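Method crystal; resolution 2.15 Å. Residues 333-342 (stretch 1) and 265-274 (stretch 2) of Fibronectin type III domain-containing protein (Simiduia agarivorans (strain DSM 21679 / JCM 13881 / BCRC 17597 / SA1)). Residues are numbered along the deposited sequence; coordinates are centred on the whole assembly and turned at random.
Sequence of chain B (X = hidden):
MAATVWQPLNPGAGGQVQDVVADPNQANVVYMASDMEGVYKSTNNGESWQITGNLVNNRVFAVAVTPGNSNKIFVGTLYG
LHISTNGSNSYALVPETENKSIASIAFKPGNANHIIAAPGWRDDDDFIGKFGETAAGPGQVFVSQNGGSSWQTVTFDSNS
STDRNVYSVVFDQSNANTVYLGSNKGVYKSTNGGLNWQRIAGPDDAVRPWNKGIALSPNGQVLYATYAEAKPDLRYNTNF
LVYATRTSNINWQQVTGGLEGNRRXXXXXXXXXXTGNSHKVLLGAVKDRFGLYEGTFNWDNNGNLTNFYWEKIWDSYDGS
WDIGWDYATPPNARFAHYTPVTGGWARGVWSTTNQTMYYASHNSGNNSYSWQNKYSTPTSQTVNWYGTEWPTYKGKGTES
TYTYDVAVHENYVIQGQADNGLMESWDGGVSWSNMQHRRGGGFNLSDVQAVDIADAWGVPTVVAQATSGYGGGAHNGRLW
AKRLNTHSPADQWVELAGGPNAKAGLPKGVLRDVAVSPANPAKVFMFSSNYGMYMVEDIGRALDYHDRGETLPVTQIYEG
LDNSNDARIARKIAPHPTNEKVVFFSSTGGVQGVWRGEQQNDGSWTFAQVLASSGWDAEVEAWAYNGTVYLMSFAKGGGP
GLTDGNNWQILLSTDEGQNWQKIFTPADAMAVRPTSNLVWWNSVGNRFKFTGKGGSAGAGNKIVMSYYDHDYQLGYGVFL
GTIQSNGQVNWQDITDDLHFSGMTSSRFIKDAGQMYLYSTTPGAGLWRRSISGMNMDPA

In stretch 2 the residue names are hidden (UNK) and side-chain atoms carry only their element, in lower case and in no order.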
# COMPACT_ATOMS: atom_id res chain seq x y z
N ALA B 333 -30.66 26.34 20.99
CA ALA B 333 -31.87 25.92 21.70
C ALA B 333 -32.96 26.95 21.47
O ALA B 333 -33.25 27.81 22.31
CB ALA B 333 -31.57 25.73 23.19
N ARG B 334 -33.60 26.86 20.30
CA ARG B 334 -34.66 27.79 19.93
C ARG B 334 -35.98 27.48 20.61
O ARG B 334 -36.95 28.23 20.42
CB ARG B 334 -34.84 27.83 18.41
CG ARG B 334 -34.87 26.48 17.72
CD ARG B 334 -35.29 26.61 16.27
NE ARG B 334 -36.66 27.12 16.12
CZ ARG B 334 -36.97 28.34 15.70
NH1 ARG B 334 -36.01 29.20 15.38
NH2 ARG B 334 -38.24 28.71 15.60
N PHE B 335 -36.05 26.41 21.39
CA PHE B 335 -37.10 26.22 22.38
C PHE B 335 -36.54 25.34 23.48
O PHE B 335 -35.61 24.56 23.25
CB PHE B 335 -38.37 25.59 21.78
CG PHE B 335 -38.19 24.17 21.32
CD1 PHE B 335 -38.29 23.11 22.22
CD2 PHE B 335 -37.92 23.89 20.00
CE1 PHE B 335 -38.12 21.81 21.80
CE2 PHE B 335 -37.76 22.59 19.58
CZ PHE B 335 -37.85 21.55 20.48
N ALA B 336 -37.12 25.45 24.66
CA ALA B 336 -36.69 24.64 25.79
C ALA B 336 -37.77 24.67 26.86
O ALA B 336 -38.18 25.75 27.30
CB ALA B 336 -35.36 25.15 26.36
N HIS B 337 -38.23 23.49 27.27
CA HIS B 337 -39.30 23.38 28.24
C HIS B 337 -38.96 22.35 29.31
O HIS B 337 -38.40 21.29 29.01
CB HIS B 337 -40.62 22.98 27.57
CG HIS B 337 -41.09 23.97 26.56
ND1 HIS B 337 -41.60 25.21 26.90
CD2 HIS B 337 -41.15 23.91 25.21
CE1 HIS B 337 -41.94 25.87 25.81
NE2 HIS B 337 -41.67 25.10 24.77
N TYR B 338 -39.30 22.67 30.55
CA TYR B 338 -39.29 21.68 31.61
C TYR B 338 -40.46 20.72 31.43
O TYR B 338 -41.48 21.05 30.83
CB TYR B 338 -39.40 22.36 32.98
CG TYR B 338 -38.20 23.18 33.40
CD1 TYR B 338 -37.00 22.57 33.75
CD2 TYR B 338 -38.27 24.56 33.46
CE1 TYR B 338 -35.91 23.32 34.15
CE2 TYR B 338 -37.19 25.32 33.87
CZ TYR B 338 -36.01 24.70 34.21
OH TYR B 338 -34.93 25.44 34.61
N THR B 339 -40.30 19.51 31.96
CA THR B 339 -41.41 18.56 31.94
C THR B 339 -42.45 18.96 32.99
O THR B 339 -42.12 19.58 34.01
CB THR B 339 -40.93 17.14 32.21
OG1 THR B 339 -40.25 17.08 33.48
CG2 THR B 339 -39.99 16.66 31.11
N PRO B 340 -43.72 18.64 32.75
CA PRO B 340 -44.75 18.90 33.77
C PRO B 340 -44.48 18.11 35.04
O PRO B 340 -43.71 17.15 35.06
CB PRO B 340 -46.05 18.45 33.09
CG PRO B 340 -45.75 18.44 31.63
CD PRO B 340 -44.29 18.11 31.50
N VAL B 341 -45.14 18.54 36.12
CA VAL B 341 -45.08 17.81 37.38
C VAL B 341 -46.19 16.79 37.52
O VAL B 341 -46.12 15.91 38.40
CB VAL B 341 -45.12 18.78 38.57
CG1 VAL B 341 -43.95 19.75 38.51
CG2 VAL B 341 -46.42 19.55 38.57
N THR B 342 -47.22 16.86 36.67
CA THR B 342 -48.35 15.95 36.72
C THR B 342 -48.14 14.78 35.76
O THR B 342 -47.17 14.73 35.00
CB THR B 342 -49.64 16.68 36.37
OG1 THR B 342 -49.46 17.41 35.15
CG2 THR B 342 -50.03 17.64 37.48
N UNK B 265 -31.57 36.11 23.59
CA UNK B 265 -32.26 35.34 24.61
C UNK B 265 -33.76 35.57 24.54
O UNK B 265 -34.22 36.70 24.38
c UNK B 265 -27.59 34.84 26.62
c UNK B 265 -29.36 36.43 26.42
c UNK B 265 -30.28 35.41 26.22
c UNK B 265 -28.02 36.15 26.62
c UNK B 265 -31.75 35.71 26.00
o UNK B 265 -26.25 34.55 26.82
c UNK B 265 -28.48 33.81 26.43
c UNK B 265 -29.82 34.10 26.23
N UNK B 266 -34.53 34.49 24.64
CA UNK B 266 -35.98 34.60 24.51
C UNK B 266 -36.65 33.42 25.20
O UNK B 266 -36.00 32.43 25.56
c UNK B 266 -37.24 31.42 19.33
c UNK B 266 -36.40 33.44 22.22
n UNK B 266 -36.05 31.32 21.54
c UNK B 266 -36.39 34.72 23.04
c UNK B 266 -37.94 32.26 18.52
c UNK B 266 -36.78 31.93 20.54
c UNK B 266 -35.82 32.24 22.54
c UNK B 266 -37.73 34.10 20.08
c UNK B 266 -38.20 33.59 18.89
c UNK B 266 -37.01 33.26 20.94
N UNK B 267 -37.96 33.53 25.37
CA UNK B 267 -38.79 32.48 25.94
C UNK B 267 -38.28 31.92 27.27
O UNK B 267 -38.07 30.72 27.40
c UNK B 267 -42.06 31.26 22.75
c UNK B 267 -40.43 32.67 21.70
c UNK B 267 -38.96 31.34 24.94
o UNK B 267 -42.55 32.32 20.67
c UNK B 267 -41.68 32.08 21.71
c UNK B 267 -39.56 32.42 22.74
c UNK B 267 -41.18 31.03 23.79
c UNK B 267 -39.92 31.61 23.81
N UNK B 268 -38.07 32.78 28.28
CA UNK B 268 -37.69 32.25 29.59
C UNK B 268 -38.82 31.41 30.17
O UNK B 268 -39.99 31.60 29.83
c UNK B 268 -37.44 33.51 30.43
c UNK B 268 -38.28 34.55 29.79
c UNK B 268 -38.24 34.24 28.32
N UNK B 269 -38.46 30.47 31.03
CA UNK B 269 -39.44 29.56 31.61
C UNK B 269 -39.00 29.16 33.01
O UNK B 269 -37.84 28.79 33.21
c UNK B 269 -40.58 27.29 31.31
o UNK B 269 -41.23 26.47 29.17
c UNK B 269 -39.63 28.32 30.73
c UNK B 269 -40.88 26.17 30.33
o UNK B 269 -40.78 24.99 30.72
N UNK B 270 -39.93 29.24 33.97
CA UNK B 270 -39.66 28.84 35.34
C UNK B 270 -40.10 27.39 35.53
O UNK B 270 -41.20 27.00 35.11
c UNK B 270 -40.05 31.21 36.06
c UNK B 270 -40.03 29.38 37.76
c UNK B 270 -40.39 29.76 36.33
N UNK B 271 -39.23 26.60 36.14
CA UNK B 271 -39.56 25.23 36.51
C UNK B 271 -40.81 25.21 37.37
O UNK B 271 -40.83 25.86 38.43
o UNK B 271 -39.65 22.56 37.33
c UNK B 271 -38.37 24.60 37.26
c UNK B 271 -38.55 23.11 37.55
o UNK B 271 -37.57 22.48 38.00
N UNK B 272 -41.88 24.51 36.97
CA UNK B 272 -43.08 24.45 37.82
C UNK B 272 -42.82 23.84 39.18
O UNK B 272 -43.69 23.93 40.05
c UNK B 272 -44.06 23.61 36.99
c UNK B 272 -43.18 22.81 36.08
c UNK B 272 -42.03 23.71 35.75
N UNK B 273 -41.67 23.20 39.37
CA UNK B 273 -41.29 22.67 40.68
C UNK B 273 -40.83 23.75 41.64
O UNK B 273 -40.82 23.52 42.85
c UNK B 273 -40.20 21.61 40.50
n UNK B 273 -41.07 17.60 36.39
c UNK B 273 -40.62 18.67 37.03
c UNK B 273 -39.58 19.64 39.05
n UNK B 273 -40.10 18.54 38.25
c UNK B 273 -40.69 20.35 39.82
n UNK B 273 -40.69 19.86 36.46
N UNK B 274 -40.44 24.92 41.13
CA UNK B 274 -39.94 26.01 41.97
C UNK B 274 -41.11 26.74 42.62
O UNK B 274 -41.47 27.87 42.29
o UNK B 274 -38.03 26.27 40.50
c UNK B 274 -39.08 26.97 41.16
O HOH W 1 -39.62 28.44 26.94
O HOH W 2 -36.67 28.16 27.83

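Position 265 carries eight side-chain atoms: one carbon, then a ring of six carbons bearing one oxygen. They touch nothing on stretch 1. A hydroxylated six-membered ring is tyrosine, Y265, and its hydroxyl is hydrogen-bonded elsewhere in the structure.

Position 266 has ten side-chain atoms, a carbon followed by fused five- and six-membered rings that hold eight carbons and one nitrogen. A ring carbon and the ring nitrogen each lie 3.4 Å from R334 O. Only an indole fits, so this is W266. Its CA-to-CB bond points sideways, but with chi1 at 78° (p) the ring end comes nearer to stretch 1. R334 O lies at the ring edge, near W266 CZ2 and W266 NE1; at an N-H...O angle of 128° the bond from NE1 is weak.

Position 267 again shows one carbon and a six-carbon ring with one oxygen. Its side chain makes no contact within 4.5 Å, although CA-to-CB points toward stretch 1. This is Y267. Its backbone matters more. Y267 O accepts from water 1 at 2.8 Å and water 2 at 2.9 Å, and the same waters reach A336 O at 3.1 Å and 2.9 Å, respectively, so two waters bridge a pair of carbonyls that could not bond to each other.

At position 268 three carbons close a ring onto the backbone N, with no contact to stretch 1. The ring defines proline, P268. Its CA-to-CB bond points away.

Position 269 has three carbons, the third carrying two oxygens. One oxygen lies 2.6 Å from H337 ND1, the other 2.8 Å from Y338 N. A three-carbon chain ending in two oxygens, both facing donors, is glutamate, E269. The bonds H337 ND1 to E269 OE1 (154°) and Y338 N to E269 OE2 (151°) are well directed, and chi1 and chi2, both t, extend the chain to make them.

Position 270 has one carbon carrying two more. Its CA-to-CB bond points away; the contact is backbone, its C lying 3.9 Å from Y338 CE2. The branched side chain is valine, V270.

Position 271 has two carbons, the second bearing two oxygens. Its CB sits 3.7 Å from the centroid of the Y338 ring, 14° off the normal, a CH-pi contact over the face. This is aspartate, D271.

Position 272 is another ring of three carbons closed onto N. One ring carbon lies 4.1 Å from Y338 CB, another 4.0 Å from V341 CG1. These are CD and CG of P272.

Position 273 has three carbons, a nitrogen, then a carbon carrying two nitrogens. One terminal nitrogen lies 2.9 Å from T339 O, and V341 CG1 lies over one face of the group. This guanidinium is R273. NH1 donates to T339 O (160°) and also forms a salt bridge with D271 OD1 at 3.0 Å.

Position 274, one carbon and one oxygen, has no contact. It is S274, and S274 N to D271 O (2.9 Å) closes a type I turn.

The strands run nearly parallel (10°), with axes 7.6 Å apart. The two waters and the E269 carboxylate link them, the R273 guanidinium ties the turn to loop residues T339 and P340, and Y338 packs against the turn.

Stretch 2 265-274: YWYPEVDPRS
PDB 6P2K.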